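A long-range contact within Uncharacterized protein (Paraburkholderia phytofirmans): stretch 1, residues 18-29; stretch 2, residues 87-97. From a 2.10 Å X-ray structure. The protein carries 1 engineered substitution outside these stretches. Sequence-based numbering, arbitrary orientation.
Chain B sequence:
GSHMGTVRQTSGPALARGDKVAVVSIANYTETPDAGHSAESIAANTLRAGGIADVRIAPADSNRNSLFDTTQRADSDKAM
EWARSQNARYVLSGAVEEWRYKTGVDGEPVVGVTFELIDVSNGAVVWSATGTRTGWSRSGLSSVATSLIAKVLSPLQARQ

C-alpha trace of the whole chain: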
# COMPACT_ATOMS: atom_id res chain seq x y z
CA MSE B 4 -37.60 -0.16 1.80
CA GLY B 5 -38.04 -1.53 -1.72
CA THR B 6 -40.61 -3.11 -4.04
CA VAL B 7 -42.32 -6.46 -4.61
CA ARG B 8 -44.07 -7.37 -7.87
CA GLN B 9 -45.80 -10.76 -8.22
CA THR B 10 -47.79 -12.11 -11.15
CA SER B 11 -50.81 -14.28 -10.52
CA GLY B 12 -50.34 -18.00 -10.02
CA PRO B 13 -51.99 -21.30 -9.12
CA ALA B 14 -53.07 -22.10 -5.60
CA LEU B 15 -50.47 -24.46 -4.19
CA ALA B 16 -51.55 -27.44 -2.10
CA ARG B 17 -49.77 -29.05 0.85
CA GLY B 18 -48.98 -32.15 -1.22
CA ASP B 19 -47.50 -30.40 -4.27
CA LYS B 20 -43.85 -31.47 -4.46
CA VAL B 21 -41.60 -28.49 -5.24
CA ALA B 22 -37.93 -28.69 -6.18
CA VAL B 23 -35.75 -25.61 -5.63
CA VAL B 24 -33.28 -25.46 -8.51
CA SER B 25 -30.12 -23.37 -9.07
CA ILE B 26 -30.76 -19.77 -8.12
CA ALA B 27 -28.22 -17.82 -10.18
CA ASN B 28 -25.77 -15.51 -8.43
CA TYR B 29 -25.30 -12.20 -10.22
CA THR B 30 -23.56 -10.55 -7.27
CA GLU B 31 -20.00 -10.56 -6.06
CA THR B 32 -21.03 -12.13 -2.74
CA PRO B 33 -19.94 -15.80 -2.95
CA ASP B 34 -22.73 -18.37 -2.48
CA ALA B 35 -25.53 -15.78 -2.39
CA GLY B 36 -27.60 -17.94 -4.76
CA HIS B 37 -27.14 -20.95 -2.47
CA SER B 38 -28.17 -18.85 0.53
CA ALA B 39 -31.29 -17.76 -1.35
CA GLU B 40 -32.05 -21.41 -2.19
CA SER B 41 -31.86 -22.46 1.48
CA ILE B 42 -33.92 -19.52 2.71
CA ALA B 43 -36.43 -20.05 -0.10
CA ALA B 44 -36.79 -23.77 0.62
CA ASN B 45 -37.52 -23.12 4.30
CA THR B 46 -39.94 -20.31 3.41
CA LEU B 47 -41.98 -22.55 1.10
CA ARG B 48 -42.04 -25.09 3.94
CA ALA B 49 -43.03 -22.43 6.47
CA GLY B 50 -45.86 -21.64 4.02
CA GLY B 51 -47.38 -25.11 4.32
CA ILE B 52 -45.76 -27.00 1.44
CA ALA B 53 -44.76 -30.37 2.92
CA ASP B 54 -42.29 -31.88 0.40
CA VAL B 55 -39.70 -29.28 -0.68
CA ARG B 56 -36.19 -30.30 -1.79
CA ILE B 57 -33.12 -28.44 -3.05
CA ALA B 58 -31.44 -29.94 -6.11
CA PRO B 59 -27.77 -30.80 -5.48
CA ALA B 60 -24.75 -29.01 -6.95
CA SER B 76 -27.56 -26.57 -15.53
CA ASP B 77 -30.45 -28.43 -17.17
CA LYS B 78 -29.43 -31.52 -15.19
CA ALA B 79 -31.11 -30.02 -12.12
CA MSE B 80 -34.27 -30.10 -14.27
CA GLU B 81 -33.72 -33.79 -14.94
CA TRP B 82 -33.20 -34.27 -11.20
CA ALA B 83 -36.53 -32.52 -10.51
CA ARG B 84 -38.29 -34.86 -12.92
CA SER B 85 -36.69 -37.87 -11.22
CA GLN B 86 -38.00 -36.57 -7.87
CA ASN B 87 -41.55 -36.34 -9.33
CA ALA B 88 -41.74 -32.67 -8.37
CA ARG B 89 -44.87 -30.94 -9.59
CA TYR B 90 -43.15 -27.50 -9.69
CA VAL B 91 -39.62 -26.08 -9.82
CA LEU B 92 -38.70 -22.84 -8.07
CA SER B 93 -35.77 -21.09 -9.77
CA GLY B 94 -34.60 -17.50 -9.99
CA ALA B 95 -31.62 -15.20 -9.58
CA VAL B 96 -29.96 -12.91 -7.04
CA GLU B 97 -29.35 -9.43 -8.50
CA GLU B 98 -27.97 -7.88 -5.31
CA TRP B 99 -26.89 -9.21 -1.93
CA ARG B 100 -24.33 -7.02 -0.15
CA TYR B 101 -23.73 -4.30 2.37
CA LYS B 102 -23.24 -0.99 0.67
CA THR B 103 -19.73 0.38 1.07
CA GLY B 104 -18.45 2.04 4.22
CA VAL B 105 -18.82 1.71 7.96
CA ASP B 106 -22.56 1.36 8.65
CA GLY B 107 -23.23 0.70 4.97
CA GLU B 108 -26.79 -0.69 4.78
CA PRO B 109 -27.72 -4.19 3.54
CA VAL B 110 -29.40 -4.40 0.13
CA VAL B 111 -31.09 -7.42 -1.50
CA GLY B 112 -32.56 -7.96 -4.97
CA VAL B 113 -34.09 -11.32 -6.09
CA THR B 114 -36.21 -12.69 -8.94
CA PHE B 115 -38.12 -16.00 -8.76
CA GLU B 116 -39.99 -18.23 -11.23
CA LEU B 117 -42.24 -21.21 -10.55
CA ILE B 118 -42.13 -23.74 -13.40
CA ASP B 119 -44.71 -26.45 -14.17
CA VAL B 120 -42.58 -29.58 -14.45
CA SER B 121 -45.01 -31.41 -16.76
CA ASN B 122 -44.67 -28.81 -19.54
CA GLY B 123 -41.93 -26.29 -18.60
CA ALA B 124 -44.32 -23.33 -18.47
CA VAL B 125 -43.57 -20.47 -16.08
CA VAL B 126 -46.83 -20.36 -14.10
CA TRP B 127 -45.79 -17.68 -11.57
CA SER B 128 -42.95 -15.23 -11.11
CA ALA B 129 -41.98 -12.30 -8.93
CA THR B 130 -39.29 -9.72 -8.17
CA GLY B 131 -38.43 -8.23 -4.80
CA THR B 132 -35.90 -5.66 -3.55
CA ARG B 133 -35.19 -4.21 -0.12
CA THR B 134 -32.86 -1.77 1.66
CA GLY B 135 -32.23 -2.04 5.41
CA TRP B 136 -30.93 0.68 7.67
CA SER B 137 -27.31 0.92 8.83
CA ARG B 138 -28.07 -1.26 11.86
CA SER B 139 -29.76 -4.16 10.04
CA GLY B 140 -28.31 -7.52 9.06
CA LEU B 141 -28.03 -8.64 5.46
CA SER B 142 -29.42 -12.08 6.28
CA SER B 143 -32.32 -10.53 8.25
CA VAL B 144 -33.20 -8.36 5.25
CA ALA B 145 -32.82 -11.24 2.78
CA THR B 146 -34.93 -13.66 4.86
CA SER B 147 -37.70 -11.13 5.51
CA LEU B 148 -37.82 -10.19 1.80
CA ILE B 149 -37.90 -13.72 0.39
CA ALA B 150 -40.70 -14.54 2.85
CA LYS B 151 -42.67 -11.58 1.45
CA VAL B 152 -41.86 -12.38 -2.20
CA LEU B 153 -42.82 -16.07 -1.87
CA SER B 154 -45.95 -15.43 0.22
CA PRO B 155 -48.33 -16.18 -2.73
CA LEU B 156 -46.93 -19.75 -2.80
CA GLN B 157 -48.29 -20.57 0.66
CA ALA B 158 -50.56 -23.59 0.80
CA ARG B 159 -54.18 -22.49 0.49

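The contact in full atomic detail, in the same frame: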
# COMPACT_ATOMS: atom_id res chain seq x y z
N GLY B 18 -49.61 -31.00 -0.62
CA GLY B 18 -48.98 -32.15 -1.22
C GLY B 18 -48.30 -31.94 -2.55
O GLY B 18 -47.83 -32.91 -3.15
N ASP B 19 -48.22 -30.70 -3.04
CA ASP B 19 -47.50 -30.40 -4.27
C ASP B 19 -46.01 -30.44 -4.00
O ASP B 19 -45.50 -29.64 -3.21
CB ASP B 19 -47.89 -29.02 -4.81
CG ASP B 19 -49.28 -29.00 -5.43
OD1 ASP B 19 -49.77 -30.06 -5.88
OD2 ASP B 19 -49.88 -27.89 -5.47
N LYS B 20 -45.29 -31.36 -4.65
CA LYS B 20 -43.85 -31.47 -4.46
C LYS B 20 -43.15 -30.39 -5.28
O LYS B 20 -43.36 -30.28 -6.49
CB LYS B 20 -43.36 -32.86 -4.86
CG LYS B 20 -44.17 -33.97 -4.19
CD LYS B 20 -43.47 -35.32 -4.21
CE LYS B 20 -44.18 -36.28 -3.26
NZ LYS B 20 -44.46 -35.65 -1.93
N VAL B 21 -42.33 -29.59 -4.62
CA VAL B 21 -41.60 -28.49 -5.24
C VAL B 21 -40.11 -28.74 -5.09
O VAL B 21 -39.62 -29.00 -3.98
CB VAL B 21 -41.97 -27.14 -4.60
CG1 VAL B 21 -41.15 -26.00 -5.21
CG2 VAL B 21 -43.46 -26.88 -4.73
N ALA B 22 -39.38 -28.66 -6.20
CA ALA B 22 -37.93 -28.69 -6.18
C ALA B 22 -37.41 -27.27 -6.35
O ALA B 22 -37.87 -26.53 -7.22
CB ALA B 22 -37.38 -29.59 -7.29
N VAL B 23 -36.46 -26.88 -5.49
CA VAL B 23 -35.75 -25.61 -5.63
C VAL B 23 -34.48 -25.88 -6.42
O VAL B 23 -33.66 -26.72 -6.03
CB VAL B 23 -35.44 -24.97 -4.27
CG1 VAL B 23 -34.57 -23.72 -4.44
CG2 VAL B 23 -36.74 -24.66 -3.52
N VAL B 24 -34.33 -25.18 -7.54
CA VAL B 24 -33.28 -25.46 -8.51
C VAL B 24 -32.47 -24.19 -8.74
O VAL B 24 -33.04 -23.12 -8.99
CB VAL B 24 -33.88 -25.97 -9.84
CG1 VAL B 24 -32.95 -25.71 -11.00
CG2 VAL B 24 -34.23 -27.44 -9.74
N SER B 25 -31.14 -24.32 -8.63
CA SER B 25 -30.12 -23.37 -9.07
C SER B 25 -30.61 -21.94 -9.19
O SER B 25 -31.05 -21.50 -10.26
CB SER B 25 -29.53 -23.80 -10.42
OG SER B 25 -30.49 -23.64 -11.45
N ILE B 26 -30.54 -21.21 -8.09
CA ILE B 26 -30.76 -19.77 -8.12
C ILE B 26 -29.44 -19.11 -8.50
O ILE B 26 -28.43 -19.27 -7.80
CB ILE B 26 -31.27 -19.28 -6.76
CG1 ILE B 26 -32.66 -19.92 -6.52
CG2 ILE B 26 -31.25 -17.75 -6.72
CD1 ILE B 26 -33.34 -19.52 -5.23
N ALA B 27 -29.44 -18.40 -9.63
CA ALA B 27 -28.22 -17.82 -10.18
C ALA B 27 -27.70 -16.70 -9.29
O ALA B 27 -28.46 -16.01 -8.60
CB ALA B 27 -28.47 -17.31 -11.60
N ASN B 28 -26.39 -16.53 -9.27
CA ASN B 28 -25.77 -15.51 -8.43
C ASN B 28 -25.16 -14.46 -9.35
O ASN B 28 -24.13 -14.71 -10.00
CB ASN B 28 -24.72 -16.12 -7.49
CG ASN B 28 -24.14 -15.08 -6.51
OD1 ASN B 28 -24.59 -13.93 -6.47
ND2 ASN B 28 -23.14 -15.48 -5.74
N TYR B 29 -25.81 -13.30 -9.42
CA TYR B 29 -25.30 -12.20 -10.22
C TYR B 29 -24.59 -11.15 -9.39
O TYR B 29 -24.31 -10.05 -9.88
CB TYR B 29 -26.42 -11.58 -11.04
CG TYR B 29 -27.03 -12.55 -12.03
CD1 TYR B 29 -26.25 -13.53 -12.65
CD2 TYR B 29 -28.39 -12.52 -12.34
CE1 TYR B 29 -26.81 -14.43 -13.55
CE2 TYR B 29 -28.95 -13.42 -13.24
CZ TYR B 29 -28.15 -14.37 -13.83
OH TYR B 29 -28.69 -15.26 -14.71
N ASN B 87 -40.10 -36.49 -9.14
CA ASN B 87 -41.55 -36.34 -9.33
C ASN B 87 -42.08 -35.05 -8.72
O ASN B 87 -43.21 -35.00 -8.22
CB ASN B 87 -42.32 -37.55 -8.80
CG ASN B 87 -41.87 -38.83 -9.43
OD1 ASN B 87 -42.05 -39.04 -10.63
ND2 ASN B 87 -41.28 -39.72 -8.63
N ALA B 88 -41.27 -33.99 -8.76
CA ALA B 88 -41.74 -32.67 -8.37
C ALA B 88 -42.85 -32.21 -9.31
O ALA B 88 -42.80 -32.42 -10.53
CB ALA B 88 -40.59 -31.65 -8.40
N ARG B 89 -43.87 -31.56 -8.74
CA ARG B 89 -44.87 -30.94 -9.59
C ARG B 89 -44.42 -29.57 -10.10
O ARG B 89 -44.76 -29.19 -11.23
CB ARG B 89 -46.20 -30.83 -8.84
CG ARG B 89 -47.39 -30.51 -9.75
CD ARG B 89 -48.69 -30.46 -8.96
NE ARG B 89 -49.81 -29.98 -9.76
CZ ARG B 89 -51.06 -29.91 -9.31
NH1 ARG B 89 -51.34 -30.30 -8.07
NH2 ARG B 89 -52.03 -29.46 -10.09
N TYR B 90 -43.66 -28.81 -9.29
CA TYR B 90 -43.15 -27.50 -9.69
C TYR B 90 -41.67 -27.37 -9.36
O TYR B 90 -41.15 -28.03 -8.45
CB TYR B 90 -43.90 -26.35 -9.00
CG TYR B 90 -45.39 -26.33 -9.22
CD1 TYR B 90 -45.93 -25.88 -10.42
CD2 TYR B 90 -46.26 -26.73 -8.21
CE1 TYR B 90 -47.30 -25.86 -10.62
CE2 TYR B 90 -47.63 -26.71 -8.40
CZ TYR B 90 -48.15 -26.27 -9.61
OH TYR B 90 -49.51 -26.24 -9.82
N VAL B 91 -41.00 -26.48 -10.09
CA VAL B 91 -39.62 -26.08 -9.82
C VAL B 91 -39.61 -24.59 -9.50
O VAL B 91 -40.22 -23.79 -10.23
CB VAL B 91 -38.69 -26.39 -11.01
CG1 VAL B 91 -37.42 -25.56 -10.92
CG2 VAL B 91 -38.32 -27.84 -11.02
N LEU B 92 -38.95 -24.23 -8.41
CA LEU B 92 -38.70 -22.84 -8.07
C LEU B 92 -37.25 -22.53 -8.45
O LEU B 92 -36.33 -23.20 -7.97
CB LEU B 92 -38.93 -22.55 -6.59
CG LEU B 92 -38.70 -21.08 -6.22
CD1 LEU B 92 -39.90 -20.24 -6.63
CD2 LEU B 92 -38.35 -20.85 -4.74
N SER B 93 -37.08 -21.57 -9.35
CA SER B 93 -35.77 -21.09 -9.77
C SER B 93 -35.77 -19.57 -9.62
O SER B 93 -36.73 -18.97 -9.14
CB SER B 93 -35.46 -21.53 -11.20
OG SER B 93 -34.09 -21.31 -11.50
N GLY B 94 -34.68 -18.94 -10.05
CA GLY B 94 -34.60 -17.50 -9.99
C GLY B 94 -33.15 -17.03 -10.05
O GLY B 94 -32.28 -17.76 -10.51
N ALA B 95 -32.94 -15.81 -9.56
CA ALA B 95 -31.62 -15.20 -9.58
C ALA B 95 -31.51 -14.14 -8.48
O ALA B 95 -32.50 -13.50 -8.11
CB ALA B 95 -31.31 -14.56 -10.94
N VAL B 96 -30.29 -13.96 -7.99
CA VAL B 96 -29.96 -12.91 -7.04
C VAL B 96 -29.27 -11.78 -7.80
O VAL B 96 -28.18 -11.98 -8.37
CB VAL B 96 -29.10 -13.45 -5.89
CG1 VAL B 96 -28.77 -12.35 -4.90
CG2 VAL B 96 -29.84 -14.62 -5.18
N GLU B 97 -29.90 -10.61 -7.84
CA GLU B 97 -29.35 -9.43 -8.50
C GLU B 97 -28.51 -8.57 -7.57
O GLU B 97 -27.67 -7.80 -8.04
CB GLU B 97 -30.48 -8.56 -9.10
CG GLU B 97 -31.20 -9.21 -10.30
CD GLU B 97 -32.27 -10.21 -9.87
OE1 GLU B 97 -32.89 -10.00 -8.80
OE2 GLU B 97 -32.49 -11.21 -10.60

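The one salt bridge of this contact sits at its entrance, where Asp 19 OD1 meets Arg 89 NH1 at 2.7 Å. Arg 89 reaches it with its chi angles all near 180°, and the carboxylate oxygen lies at the edge of the guanidinium, near its plane, where the N-H groups point. Close by, Lys 20 O accepts two backbone hydrogen bonds, from Arg 89 N at 2.6 Å and from Tyr 90 N at 3.2 Å; the second is the straighter and begins the parallel ladder.

From there the strands run at 13° to each other, and the bonds alternate as parallel pairing requires: Ala 22 N to Tyr 90 O (2.9 Å), Leu 92 N to Ala 22 O (2.8 Å), Val 24 N to Leu 92 O (2.8 Å). Ala 22 thus both donates and accepts, while Val 21 and Val 23 turn their N-H and C=O groups away from this partner.

The ladder is interrupted at Ser 25, whose phi is positive. Ser 93 OG lies 3.3 Å from both Val 24 O and Ser 25 O; either weak bond could take its one hydroxyl proton, and the geometry does not choose. Regular pairing resumes with Ala 27 N to Gly 94 O (3.0 Å), Val 96 N to Ala 27 O (2.8 Å) and Tyr 29 N to Val 96 O (2.9 Å). Gly 94 adopts a backbone conformation in which a CB would jam against the preceding carbonyl, so glycine is called for by the chain itself.

Packing follows the alternation. The face of Val 21, Val 23 and Leu 92 also carries Tyr 90, and its contacts are apolar: Val 21 CG1 lies 4.3 Å from Leu 92 CB, Val 21 CG2 lies 4.3 Å from Tyr 90 CB, and Ile 26 CG2 touches Val 96 CG2 at 3.8 Å. The face of Ala 22, Val 91, Ala 27 and Ala 95 is made of alanine and valine: Ala 22 CB lies 4.2 Å from Val 91 CG2, and Ala 27 CB lies 4.0 Å from Ala 95 CB. From the loop ahead of the strand, Ala 88 CB packs 4.0 Å from Ala 22 CB. Farther along, Ala 95 CB is met by Tyr 29 CE2 at 3.5 Å.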